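Local coordinates for oxidoreductase, 2OG-Fe oxygenase family protein, putative, expressed (Oryza sativa subsp. japonica, PDB 5XOI), which probably acts as an iron(II)- and 2-oxoglutarate-dependent dioxygenase of the AlkB family, the modelled chain being the C-terminal oxygenase domain of the longer protein, at residues Val26-Arg31 / Glu87-Ile92; Ile37-Phe42 / Asp78-Pro83; Gly46-Gly51 / Gly134-His139; Gln56-Gly61 / Cys125-Tyr130; Val156-Gly161 / Gly185-Phe190. One frame throughout, in Å; residues are numbered along the deposited sequence.

Contact 1 of 5, residues Val26-Arg31 / Glu87-Ile92; sequences VDIIRR and EVFSKI
Ile28 and Phe89 make the tightest apolar contact between two helices here, Ile28 CG1 coming to 3.6 Å from Phe89 CE1. CG1 reaches the ring because it stands anti to the carbonyl carbon, beside the backbone N (chi1 -72°). The same end of the ring receives Arg31, whose chain is extended from CG to NE and runs counter to the Phe89 side chain, with CD 3.8 Å from CE1. Beyond that point the guanidinium is turned 65° from the ring plane and takes Val88 CG1 over one face, near its rim. A salt bridge one helical turn back fixes this pose: Arg31 NE donates to Asp27 OD2 at 3.1 Å, on the syn side though well out of the carboxylate plane, and more weakly to OD1. An alanine in place of Asp27 would probably leave Arg31 NE without these acceptors and the guanidinium free to swing off Val88. Ile92 CD1 meets Ile28 CD1 at 4.3 Å on the inner side, where Phe158, Leu160 and Leu226 lie beneath. The two helices thus lie together against the major antiparallel sheet, an arrangement seen in double-stranded beta-helix oxygenases.

Contact 2 of 5, residues Ile37-Phe42 / Asp78-Pro83; sequences IGSGGF and DGAQPP
A single water is gripped by three atoms of Ser39 and Gln81, and so bridges two loops. Its firm bond is the proton it gives to Gln81 O at 3.1 Å; those to Ser39 O and Ser39 OG are weak. Ser39 OG, anti to its backbone N (chi1 -176°), also rests 3.7 Å from Ala80 CB. That methyl points into the bend of segment 37-42 and lies 3.5 Å from Gly40 N, whose proton goes to a second water at 2.9 Å. The second water in turn donates to Asp78 OD2 at 2.8 Å, an oxygen also held in a salt bridge by Arg75. Asp78 OD1 accepts from Ala80 N at 3.1 Å, from above the carboxylate plane, closing an Asx turn that sets the methyl in place. Gly40 occupies the third position of a type II turn, Gly38 to Gly41, with positive phi (74°), and Pro83 CD sits 4.0 Å from Gly40 O. The chemistry is thus indirect: the loops share waters instead of hydrogen bonding directly, and their close approach relies on Gly40 having no beta carbon to press on Gln81 O, with the Ala80 methyl packed beside Gly40 N.

Contact 3 of 5, residues Gly46-Gly51 / Gly134-His139; sequences GYRDGG and GKLGLH. With MN (manganese (II) ion), chain C.
Leu136, Asp49 and His139 bury more surface than any other residues of segments 46-51 and 134-139. Leu136 sends CD1 to 3.5 Å from Gly51 O and over one face of the Arg48 guanidinium, while its CD2 lies 3.8 Å from Arg48 NH2. The guanidinium has its main polar partner in Asn128, and NH2 makes a weak bond to a bound succinate, in keeping with the observed role of Arg48 in binding succinate and 2-oxoglutarate. Asp49 crosses His139 with its carboxylate 45° from the imidazole plane; Asp49 O is 3.4 Å from His139 CB, and the carboxylate carbon CG stands 3.8 Å from that same CB. In His139, CG sits between the backbone N and the carbonyl carbon (chi1 65°), and ND1 donates to Gly137 O at 2.9 Å in an almost straight bond lying in the ring plane. This second-shell carbonyl fixes the ring rotation, while NE2 binds manganese at 2.2 Å alongside Asp141 and His199. The site is predicted to hold catalytic iron. Gly137 N closes the contact on Gly51 O at 2.9 Å, and a beta carbon on Gly50 would clash with the Gly137 and Leu138 carbonyls. Strand 134-139 is an outer strand of a four-stranded sheet: strand 198-205 pairs with one edge, and the loop leading to strand 55-59 lines the other.

Contact 4 of 5, residues Gln56-Gly61 / Cys125-Tyr130; sequences QMMCLG and CLVNFY
The edge of the major sheet of the double-stranded beta-helix is formed where segment 56-61 pairs antiparallel with segment 125-130, Gln56 facing Phe129 and Leu60 facing Cys125. Six backbone hydrogen bonds join them, two at each hydrogen-bonded pair, the shortest from Phe129 N to Gln56 O at 2.7 Å. One face carries Met57, Cys59, Leu126 and Asn128. On it the Met57 chain bends at its last torsion and lays CE 3.6 Å from Leu126 CD2; its CG lies between the backbone N and the carbonyl carbon (chi1 62°). Asn128 has both polar atoms satisfied, OD1 by Arg48 NH1 and ND2 by Asn225 OD1, a fixed orientation that fits its observed part in binding 2-oxoglutarate. Tyr130, another residue of that site, holds a bound succinate through OH. The opposite face is largely apolar. Met58 and Val127 run side by side there, CG of the first 3.9 Å from CB of the second, while Leu60 crosses Val127 with its CG 4.0 Å from CG2 and packs CB against Cys125 CB, also at 4.0 Å. At the far end of that face, Gln56 OE1 approaches the edge of the Phe129 ring near its plane, 4.3 Å from CD2.

Contact 5 of 5, residues Val156-Gly161 / Gly185-Phe190; sequences VSFSLG and GDVLIF
Phe158 CG and Val187 CG2 each stand anti to their own carbonyl carbon (Phe158 chi1 -63°), and the two side chains point the same way. Val187 CG2 thereby lies 3.7 Å from Phe158 CD1, approaching the ring obliquely. Val187 CG1, anti to the backbone N (chi1 172°), turns instead to Val156, meeting its CG1 at 3.8 Å. The other Val156 methyl, CG2, touches Ile189 CG1 at 4.0 Å. An alanine in place of Val187 would remove both methyls and probably open a gap between the Phe158 ring and Val156. In the backbone, Ser157 and Leu188, whose side chains take the opposite face, form an antiparallel hydrogen-bonded pair, with Ser157 N to Leu188 O at 2.8 Å and Leu188 N to Ser157 O at 2.9 Å. Regular pairing ends near Val187 and the CA atoms move apart, yet Ser159 N still bonds to Asp186 O and Gly185 N to Ser159 O. A water donates to Ser157 O at 2.8 Å and to Asp186 O at 3.1 Å; Ser159 OG has its main partner in Arg223. Strand 155-161 lies between 223-229 and 187-190, which adjoins 13-16. Helix 87-106 covers Val156, Phe158 and Ile189, and helix 22-37 reaches Phe158 and Leu160.

From the N terminus, the chain leaves helix 22-37 and returns through helix 87-106, contact 1 closing that excursion. Contact 2 is nested within it, joining the loop after the first helix to the loop before the second. Contacts 3 and 4 start inside contact 1 and end beyond it, so each crosses both contacts 1 and 2; contact 4 is nested in contact 3. Contact 5 follows in series. Contacts 4 and 5 belong to the same large sheet, on which the helices of contact 1 rest, Ile92 on Phe158 and Phe89 on Leu60. Contact 2 adjoins contact 4 through Pro83 and Gly61, while Arg48 and Asn128 join contact 3, at the metal site, to contact 4.

Contact 1 of 5, residues Val26-Arg31 / Glu87-Ile92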
# COMPACT_ATOMS: atom_id res chain seq x y z
N VAL A 26 -1.11 7.46 -14.39
CA VAL A 26 0.04 7.81 -15.21
C VAL A 26 0.99 8.71 -14.43
O VAL A 26 2.21 8.51 -14.45
CB VAL A 26 -0.41 8.46 -16.52
CG1 VAL A 26 0.81 8.88 -17.35
CG2 VAL A 26 -1.29 7.50 -17.29
N ASP A 27 0.44 9.70 -13.74
CA ASP A 27 1.26 10.64 -12.99
C ASP A 27 2.01 9.93 -11.87
O ASP A 27 3.18 10.24 -11.60
CB ASP A 27 0.39 11.76 -12.43
CG ASP A 27 1.18 12.84 -11.72
OD1 ASP A 27 2.23 13.25 -12.24
OD2 ASP A 27 0.73 13.28 -10.65
N ILE A 28 1.35 8.97 -11.21
CA ILE A 28 1.98 8.25 -10.10
C ILE A 28 3.15 7.43 -10.61
O ILE A 28 4.23 7.44 -10.02
CB ILE A 28 0.95 7.38 -9.36
CG1 ILE A 28 -0.00 8.26 -8.54
CG2 ILE A 28 1.66 6.40 -8.44
CD1 ILE A 28 -1.30 7.56 -8.20
N ILE A 29 2.95 6.72 -11.73
CA ILE A 29 4.04 5.94 -12.34
C ILE A 29 5.18 6.85 -12.74
O ILE A 29 6.35 6.57 -12.44
CB ILE A 29 3.53 5.14 -13.55
CG1 ILE A 29 2.43 4.13 -13.15
CG2 ILE A 29 4.71 4.47 -14.28
CD1 ILE A 29 2.93 3.00 -12.29
N ARG A 30 4.87 7.95 -13.44
CA ARG A 30 5.94 8.82 -13.92
C ARG A 30 6.74 9.41 -12.76
O ARG A 30 7.97 9.44 -12.82
CB ARG A 30 5.35 9.91 -14.81
CG ARG A 30 4.98 9.41 -16.21
CD ARG A 30 4.46 10.54 -17.09
NE ARG A 30 4.13 10.09 -18.44
CZ ARG A 30 3.22 10.66 -19.22
NH1 ARG A 30 2.53 11.71 -18.77
NH2 ARG A 30 2.98 10.19 -20.43
N ARG A 31 6.07 9.84 -11.69
CA ARG A 31 6.80 10.38 -10.54
C ARG A 31 7.67 9.31 -9.88
O ARG A 31 8.81 9.58 -9.49
CB ARG A 31 5.83 10.96 -9.51
CG ARG A 31 5.18 12.26 -9.94
CD ARG A 31 4.12 12.66 -8.93
NE ARG A 31 3.41 13.88 -9.30
CZ ARG A 31 3.70 15.08 -8.82
NH1 ARG A 31 4.69 15.22 -7.94
NH2 ARG A 31 3.01 16.14 -9.21
N GLU A 87 2.36 16.10 -2.56
CA GLU A 87 1.08 16.49 -1.97
C GLU A 87 -0.10 15.89 -2.72
O GLU A 87 -1.15 15.62 -2.12
CB GLU A 87 0.95 18.01 -1.93
CG GLU A 87 -0.01 18.50 -0.84
CD GLU A 87 0.31 19.90 -0.35
OE1 GLU A 87 0.96 20.65 -1.12
OE2 GLU A 87 -0.08 20.25 0.79
N VAL A 88 0.05 15.65 -4.02
CA VAL A 88 -1.04 15.02 -4.76
C VAL A 88 -1.30 13.61 -4.25
O VAL A 88 -2.45 13.15 -4.20
CB VAL A 88 -0.76 15.04 -6.28
CG1 VAL A 88 0.45 14.20 -6.62
CG2 VAL A 88 -2.00 14.58 -7.05
N PHE A 89 -0.24 12.90 -3.83
CA PHE A 89 -0.42 11.57 -3.25
C PHE A 89 -1.24 11.66 -1.96
O PHE A 89 -2.19 10.89 -1.76
CB PHE A 89 0.93 10.91 -2.96
CG PHE A 89 1.72 10.49 -4.19
CD1 PHE A 89 1.31 10.83 -5.47
CD2 PHE A 89 2.88 9.75 -4.04
CE1 PHE A 89 2.06 10.44 -6.58
CE2 PHE A 89 3.64 9.35 -5.14
CZ PHE A 89 3.22 9.70 -6.42
N SER A 90 -0.87 12.59 -1.08
CA SER A 90 -1.59 12.78 0.18
C SER A 90 -3.04 13.15 -0.07
O SER A 90 -3.93 12.71 0.68
CB SER A 90 -0.91 13.86 1.03
OG SER A 90 0.36 13.43 1.48
N LYS A 91 -3.31 13.96 -1.10
CA LYS A 91 -4.68 14.33 -1.43
C LYS A 91 -5.52 13.11 -1.79
O LYS A 91 -6.66 12.96 -1.32
CB LYS A 91 -4.68 15.32 -2.59
CG LYS A 91 -6.05 15.65 -3.19
CD LYS A 91 -6.07 15.42 -4.71
CE LYS A 91 -7.49 15.34 -5.27
NZ LYS A 91 -7.52 15.29 -6.76
N ILE A 92 -4.97 12.23 -2.63
CA ILE A 92 -5.70 11.03 -3.04
C ILE A 92 -5.96 10.13 -1.85
O ILE A 92 -7.04 9.55 -1.72
CB ILE A 92 -4.93 10.28 -4.15
CG1 ILE A 92 -4.81 11.15 -5.41
CG2 ILE A 92 -5.64 8.97 -4.48
CD1 ILE A 92 -3.93 10.55 -6.50

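Contact 2 of 5, residues Ile37-Phe42 / Asp78-Pro83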
# COMPACT_ATOMS: atom_id res chain seq x y z
N ILE A 37 14.95 6.36 -9.75
CA ILE A 37 16.31 6.26 -10.28
C ILE A 37 17.26 7.27 -9.65
O ILE A 37 18.48 7.11 -9.78
CB ILE A 37 16.35 6.41 -11.82
CG1 ILE A 37 15.54 7.63 -12.26
CG2 ILE A 37 15.81 5.16 -12.50
CD1 ILE A 37 15.40 7.75 -13.77
N GLY A 38 16.75 8.28 -8.95
CA GLY A 38 17.59 9.29 -8.33
C GLY A 38 18.07 8.88 -6.95
O GLY A 38 18.02 7.72 -6.54
N SER A 39 18.58 9.88 -6.23
CA SER A 39 19.04 9.67 -4.86
C SER A 39 17.90 9.17 -3.98
O SER A 39 16.79 9.70 -4.01
CB SER A 39 19.62 10.97 -4.30
OG SER A 39 20.15 10.78 -3.00
N GLY A 40 18.17 8.13 -3.19
CA GLY A 40 17.11 7.55 -2.39
C GLY A 40 16.12 6.74 -3.18
O GLY A 40 14.97 6.59 -2.75
N GLY A 41 16.52 6.21 -4.34
CA GLY A 41 15.64 5.44 -5.20
C GLY A 41 15.57 3.98 -4.82
O GLY A 41 15.96 3.57 -3.72
N PHE A 42 15.07 3.18 -5.76
CA PHE A 42 14.78 1.77 -5.49
C PHE A 42 16.04 0.99 -5.14
O PHE A 42 17.12 1.23 -5.69
CB PHE A 42 14.11 1.13 -6.71
CG PHE A 42 12.65 1.46 -6.85
CD1 PHE A 42 11.70 0.79 -6.10
CD2 PHE A 42 12.23 2.44 -7.73
CE1 PHE A 42 10.34 1.10 -6.23
CE2 PHE A 42 10.89 2.75 -7.86
CZ PHE A 42 9.94 2.08 -7.10
N ASP A 78 23.30 4.04 2.45
CA ASP A 78 23.91 5.04 1.58
C ASP A 78 23.70 6.48 2.03
O ASP A 78 24.12 7.40 1.33
CB ASP A 78 23.44 4.87 0.12
CG ASP A 78 21.93 5.10 -0.08
OD1 ASP A 78 21.21 5.44 0.89
OD2 ASP A 78 21.45 4.94 -1.23
N GLY A 79 23.08 6.70 3.20
CA GLY A 79 22.90 8.04 3.70
C GLY A 79 21.90 8.90 2.95
O GLY A 79 21.75 10.08 3.30
N ALA A 80 21.17 8.36 1.97
CA ALA A 80 20.26 9.19 1.19
C ALA A 80 19.01 9.54 1.99
O ALA A 80 18.45 8.71 2.71
CB ALA A 80 19.84 8.47 -0.09
N GLN A 81 18.57 10.79 1.85
CA GLN A 81 17.27 11.12 2.42
C GLN A 81 16.17 10.79 1.42
O GLN A 81 16.32 11.04 0.22
CB GLN A 81 17.20 12.60 2.78
CG GLN A 81 15.85 13.03 3.35
CD GLN A 81 15.85 14.46 3.86
OE1 GLN A 81 16.90 15.02 4.18
NE2 GLN A 81 14.67 15.06 3.94
N PRO A 82 15.06 10.19 1.87
CA PRO A 82 13.99 9.88 0.94
C PRO A 82 13.37 11.14 0.39
O PRO A 82 13.35 12.20 1.06
CB PRO A 82 12.98 9.09 1.81
CG PRO A 82 13.46 9.22 3.22
CD PRO A 82 14.89 9.56 3.19
N PRO A 83 12.90 11.12 -0.86
CA PRO A 83 12.06 12.21 -1.35
C PRO A 83 10.86 12.40 -0.44
O PRO A 83 10.42 11.46 0.22
CB PRO A 83 11.63 11.74 -2.74
CG PRO A 83 12.65 10.69 -3.13
CD PRO A 83 13.06 10.03 -1.84
O HOH W 1 17.33 12.23 -2.46
O HOH W 2 20.75 6.81 -3.17

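Contact 3 of 5, residues Gly46-Gly51 / Gly134-His139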
# COMPACT_ATOMS: atom_id res chain seq x y z
N GLY A 46 17.53 -6.40 1.87
CA GLY A 46 18.08 -7.67 2.32
C GLY A 46 17.10 -8.47 3.15
O GLY A 46 17.18 -9.70 3.20
N TYR A 47 16.14 -7.79 3.79
CA TYR A 47 15.19 -8.40 4.71
C TYR A 47 13.83 -7.76 4.55
O TYR A 47 13.72 -6.53 4.53
CB TYR A 47 15.65 -8.23 6.17
CG TYR A 47 14.51 -8.37 7.16
CD1 TYR A 47 13.87 -9.58 7.33
CD2 TYR A 47 14.08 -7.28 7.92
CE1 TYR A 47 12.82 -9.72 8.24
CE2 TYR A 47 13.04 -7.41 8.83
CZ TYR A 47 12.41 -8.64 8.98
OH TYR A 47 11.37 -8.79 9.86
N ARG A 48 12.78 -8.59 4.46
CA ARG A 48 11.41 -8.14 4.68
C ARG A 48 10.70 -9.13 5.58
O ARG A 48 10.85 -10.35 5.42
CB ARG A 48 10.62 -7.99 3.36
CG ARG A 48 11.10 -6.84 2.45
CD ARG A 48 10.80 -5.44 3.03
NE ARG A 48 9.37 -5.26 3.25
CZ ARG A 48 8.54 -4.56 2.47
NH1 ARG A 48 8.99 -3.90 1.40
NH2 ARG A 48 7.26 -4.51 2.79
N ASP A 49 9.94 -8.61 6.54
CA ASP A 49 9.13 -9.46 7.41
C ASP A 49 8.19 -10.30 6.56
O ASP A 49 7.36 -9.76 5.81
CB ASP A 49 8.35 -8.60 8.40
CG ASP A 49 7.73 -9.40 9.53
OD1 ASP A 49 7.93 -10.63 9.63
OD2 ASP A 49 7.04 -8.78 10.35
N GLY A 50 8.33 -11.63 6.67
CA GLY A 50 7.56 -12.56 5.88
C GLY A 50 8.29 -13.12 4.68
O GLY A 50 7.80 -14.07 4.05
N GLY A 51 9.47 -12.59 4.36
CA GLY A 51 10.17 -13.01 3.17
C GLY A 51 9.63 -12.32 1.93
O GLY A 51 8.56 -11.71 1.92
N GLY A 134 7.15 -11.71 -8.43
CA GLY A 134 7.22 -11.11 -7.11
C GLY A 134 6.29 -11.77 -6.10
O GLY A 134 5.24 -12.32 -6.45
N LYS A 135 6.68 -11.67 -4.83
CA LYS A 135 5.90 -12.16 -3.69
C LYS A 135 6.36 -11.39 -2.46
O LYS A 135 7.48 -10.89 -2.40
CB LYS A 135 6.12 -13.66 -3.43
CG LYS A 135 5.56 -14.61 -4.46
CD LYS A 135 5.64 -16.03 -3.91
CE LYS A 135 5.23 -17.08 -4.92
NZ LYS A 135 5.24 -18.42 -4.27
N LEU A 136 5.47 -11.33 -1.47
CA LEU A 136 5.78 -10.74 -0.16
C LEU A 136 5.00 -11.54 0.87
O LEU A 136 3.78 -11.62 0.78
CB LEU A 136 5.40 -9.25 -0.10
CG LEU A 136 5.60 -8.55 1.25
CD1 LEU A 136 7.09 -8.55 1.67
CD2 LEU A 136 5.02 -7.12 1.26
N GLY A 137 5.71 -12.12 1.85
CA GLY A 137 5.08 -13.04 2.78
C GLY A 137 4.18 -12.35 3.80
O GLY A 137 4.19 -11.14 3.98
N LEU A 138 3.36 -13.17 4.48
CA LEU A 138 2.45 -12.63 5.50
C LEU A 138 3.21 -11.89 6.60
O LEU A 138 4.20 -12.38 7.13
CB LEU A 138 1.61 -13.76 6.12
CG LEU A 138 0.63 -14.45 5.17
CD1 LEU A 138 -0.12 -15.52 5.93
CD2 LEU A 138 -0.35 -13.42 4.59
N HIS A 139 2.70 -10.71 6.96
CA HIS A 139 3.29 -9.89 8.01
C HIS A 139 2.25 -8.89 8.50
O HIS A 139 1.26 -8.61 7.81
CB HIS A 139 4.51 -9.12 7.50
CG HIS A 139 4.14 -8.11 6.46
ND1 HIS A 139 3.92 -8.46 5.14
CD2 HIS A 139 3.85 -6.80 6.56
CE1 HIS A 139 3.56 -7.38 4.46
NE2 HIS A 139 3.50 -6.36 5.30
MN MN C . 2.38 -4.48 4.93
O HOH W 3 1.23 -2.59 4.20

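Contact 4 of 5, residues Gln56-Gly61 / Cys125-Tyr130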
# COMPACT_ATOMS: atom_id res chain seq x y z
N GLN A 56 11.72 -4.80 -5.12
CA GLN A 56 12.52 -3.63 -4.79
C GLN A 56 11.63 -2.61 -4.09
O GLN A 56 10.41 -2.61 -4.27
CB GLN A 56 13.16 -3.00 -6.03
CG GLN A 56 14.06 -3.94 -6.84
CD GLN A 56 14.38 -3.36 -8.20
OE1 GLN A 56 13.82 -3.77 -9.21
NE2 GLN A 56 15.28 -2.39 -8.22
N MET A 57 12.25 -1.71 -3.32
CA MET A 57 11.48 -0.75 -2.55
C MET A 57 12.23 0.57 -2.46
O MET A 57 13.45 0.65 -2.63
CB MET A 57 11.17 -1.27 -1.13
CG MET A 57 12.43 -1.53 -0.29
SD MET A 57 11.99 -2.07 1.38
CE MET A 57 11.46 -0.51 2.09
N MET A 58 11.46 1.62 -2.18
CA MET A 58 12.01 2.91 -1.80
C MET A 58 10.95 3.60 -0.96
O MET A 58 9.76 3.34 -1.11
CB MET A 58 12.42 3.77 -3.01
CG MET A 58 11.27 4.28 -3.86
SD MET A 58 11.73 5.70 -4.92
CE MET A 58 12.01 6.98 -3.71
N CYS A 59 11.40 4.46 -0.05
CA CYS A 59 10.45 5.16 0.80
C CYS A 59 10.34 6.61 0.38
O CYS A 59 11.29 7.19 -0.17
CB CYS A 59 10.85 5.07 2.27
SG CYS A 59 10.71 3.39 2.97
N LEU A 60 9.16 7.18 0.59
CA LEU A 60 8.96 8.62 0.53
C LEU A 60 8.53 9.09 1.91
O LEU A 60 7.82 8.38 2.62
CB LEU A 60 7.90 9.02 -0.49
CG LEU A 60 7.92 8.32 -1.84
CD1 LEU A 60 6.68 8.72 -2.66
CD2 LEU A 60 9.19 8.66 -2.59
N GLY A 61 8.94 10.31 2.27
CA GLY A 61 8.71 10.82 3.61
C GLY A 61 9.75 10.28 4.56
O GLY A 61 10.95 10.50 4.36
N CYS A 125 5.50 6.66 3.07
CA CYS A 125 5.02 5.95 1.89
C CYS A 125 6.05 4.91 1.49
O CYS A 125 7.18 5.25 1.11
CB CYS A 125 4.73 6.88 0.73
SG CYS A 125 4.16 5.99 -0.76
N LEU A 126 5.67 3.64 1.57
CA LEU A 126 6.51 2.56 1.10
C LEU A 126 6.13 2.27 -0.35
O LEU A 126 4.98 1.91 -0.63
CB LEU A 126 6.32 1.32 1.97
CG LEU A 126 7.55 0.46 2.25
CD1 LEU A 126 7.20 -0.63 3.23
CD2 LEU A 126 8.07 -0.14 0.95
N VAL A 127 7.08 2.43 -1.26
CA VAL A 127 6.90 2.13 -2.67
C VAL A 127 7.56 0.79 -2.95
O VAL A 127 8.79 0.67 -2.90
CB VAL A 127 7.48 3.23 -3.56
CG1 VAL A 127 7.11 2.99 -5.03
CG2 VAL A 127 7.00 4.59 -3.09
N ASN A 128 6.74 -0.22 -3.26
CA ASN A 128 7.20 -1.58 -3.57
C ASN A 128 7.06 -1.81 -5.07
O ASN A 128 5.98 -1.59 -5.62
CB ASN A 128 6.36 -2.63 -2.84
CG ASN A 128 6.51 -2.57 -1.33
OD1 ASN A 128 7.59 -2.85 -0.79
ND2 ASN A 128 5.42 -2.22 -0.63
N PHE A 129 8.11 -2.31 -5.71
CA PHE A 129 7.97 -2.75 -7.09
C PHE A 129 8.25 -4.25 -7.18
O PHE A 129 9.31 -4.71 -6.75
CB PHE A 129 8.89 -2.00 -8.05
CG PHE A 129 8.70 -2.46 -9.46
CD1 PHE A 129 7.50 -2.21 -10.10
CD2 PHE A 129 9.67 -3.21 -10.10
CE1 PHE A 129 7.29 -2.66 -11.38
CE2 PHE A 129 9.46 -3.65 -11.39
CZ PHE A 129 8.26 -3.38 -12.02
N TYR A 130 7.29 -4.98 -7.74
CA TYR A 130 7.36 -6.42 -7.95
C TYR A 130 7.50 -6.68 -9.45
O TYR A 130 6.69 -6.17 -10.22
CB TYR A 130 6.08 -7.12 -7.48
CG TYR A 130 5.66 -6.90 -6.04
CD1 TYR A 130 5.02 -5.74 -5.65
CD2 TYR A 130 5.89 -7.89 -5.08
CE1 TYR A 130 4.61 -5.55 -4.32
CE2 TYR A 130 5.49 -7.71 -3.76
CZ TYR A 130 4.85 -6.55 -3.39
OH TYR A 130 4.46 -6.40 -2.07
O HOH W 4 11.57 -5.67 -8.46

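Contact 5 of 5, residues Val156-Gly161 / Gly185-Phe190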
# COMPACT_ATOMS: atom_id res chain seq x y z
N VAL A 156 -3.16 2.87 3.91
CA VAL A 156 -3.81 3.13 2.61
C VAL A 156 -2.85 2.69 1.51
O VAL A 156 -1.74 3.21 1.43
CB VAL A 156 -4.18 4.61 2.45
CG1 VAL A 156 -4.77 4.86 1.06
CG2 VAL A 156 -5.16 5.05 3.54
N SER A 157 -3.31 1.79 0.64
CA SER A 157 -2.44 1.12 -0.32
C SER A 157 -2.95 1.32 -1.75
O SER A 157 -4.08 0.94 -2.06
CB SER A 157 -2.36 -0.38 -0.00
OG SER A 157 -1.86 -1.13 -1.09
N PHE A 158 -2.09 1.89 -2.61
CA PHE A 158 -2.37 2.04 -4.04
C PHE A 158 -1.82 0.84 -4.80
O PHE A 158 -0.71 0.39 -4.52
CB PHE A 158 -1.69 3.28 -4.64
CG PHE A 158 -2.13 4.62 -4.09
CD1 PHE A 158 -3.16 4.74 -3.18
CD2 PHE A 158 -1.49 5.77 -4.53
CE1 PHE A 158 -3.54 5.98 -2.71
CE2 PHE A 158 -1.86 7.01 -4.07
CZ PHE A 158 -2.89 7.13 -3.15
N SER A 159 -2.55 0.39 -5.83
CA SER A 159 -2.09 -0.69 -6.69
C SER A 159 -2.07 -0.20 -8.13
O SER A 159 -3.03 0.41 -8.59
CB SER A 159 -2.99 -1.93 -6.58
OG SER A 159 -2.85 -2.57 -5.32
N LEU A 160 -0.97 -0.47 -8.85
CA LEU A 160 -0.87 -0.07 -10.25
C LEU A 160 -0.12 -1.13 -11.04
O LEU A 160 0.85 -1.72 -10.54
CB LEU A 160 -0.16 1.28 -10.42
CG LEU A 160 -0.74 2.52 -9.71
CD1 LEU A 160 -0.24 2.62 -8.28
CD2 LEU A 160 -0.36 3.77 -10.48
N GLY A 161 -0.54 -1.35 -12.28
CA GLY A 161 0.13 -2.33 -13.13
C GLY A 161 -0.53 -3.69 -13.09
O GLY A 161 -1.76 -3.79 -13.11
N GLY A 185 -5.27 0.51 -10.26
CA GLY A 185 -6.18 1.56 -9.86
C GLY A 185 -6.89 1.32 -8.55
O GLY A 185 -7.47 2.26 -7.99
N ASP A 186 -6.87 0.09 -8.03
CA ASP A 186 -7.54 -0.19 -6.76
C ASP A 186 -6.82 0.49 -5.60
O ASP A 186 -5.59 0.63 -5.58
CB ASP A 186 -7.61 -1.69 -6.48
CG ASP A 186 -8.58 -2.44 -7.41
OD1 ASP A 186 -9.29 -1.80 -8.22
OD2 ASP A 186 -8.61 -3.69 -7.31
N VAL A 187 -7.60 0.93 -4.62
CA VAL A 187 -7.06 1.44 -3.36
C VAL A 187 -7.65 0.60 -2.24
O VAL A 187 -8.87 0.42 -2.19
CB VAL A 187 -7.35 2.93 -3.14
CG1 VAL A 187 -6.93 3.36 -1.72
CG2 VAL A 187 -6.62 3.76 -4.17
N LEU A 188 -6.79 0.07 -1.38
CA LEU A 188 -7.21 -0.74 -0.25
C LEU A 188 -6.88 0.01 1.03
O LEU A 188 -5.80 0.58 1.15
CB LEU A 188 -6.49 -2.10 -0.25
CG LEU A 188 -6.73 -2.98 0.97
CD1 LEU A 188 -8.16 -3.49 0.96
CD2 LEU A 188 -5.74 -4.14 0.98
N ILE A 189 -7.82 0.03 1.98
CA ILE A 189 -7.61 0.68 3.28
C ILE A 189 -7.87 -0.35 4.36
O ILE A 189 -8.90 -1.03 4.33
CB ILE A 189 -8.52 1.90 3.47
CG1 ILE A 189 -8.31 2.91 2.34
CG2 ILE A 189 -8.23 2.56 4.82
CD1 ILE A 189 -9.08 4.19 2.51
N PHE A 190 -6.95 -0.49 5.32
CA PHE A 190 -7.25 -1.24 6.53
C PHE A 190 -6.86 -0.43 7.77
O PHE A 190 -5.71 -0.01 7.91
CB PHE A 190 -6.63 -2.66 6.55
CG PHE A 190 -5.15 -2.77 6.15
CD1 PHE A 190 -4.77 -2.81 4.81
CD2 PHE A 190 -4.18 -2.99 7.12
CE1 PHE A 190 -3.43 -2.98 4.45
CE2 PHE A 190 -2.84 -3.16 6.77
CZ PHE A 190 -2.46 -3.15 5.44
O HOH W 5 -4.21 -1.36 -3.61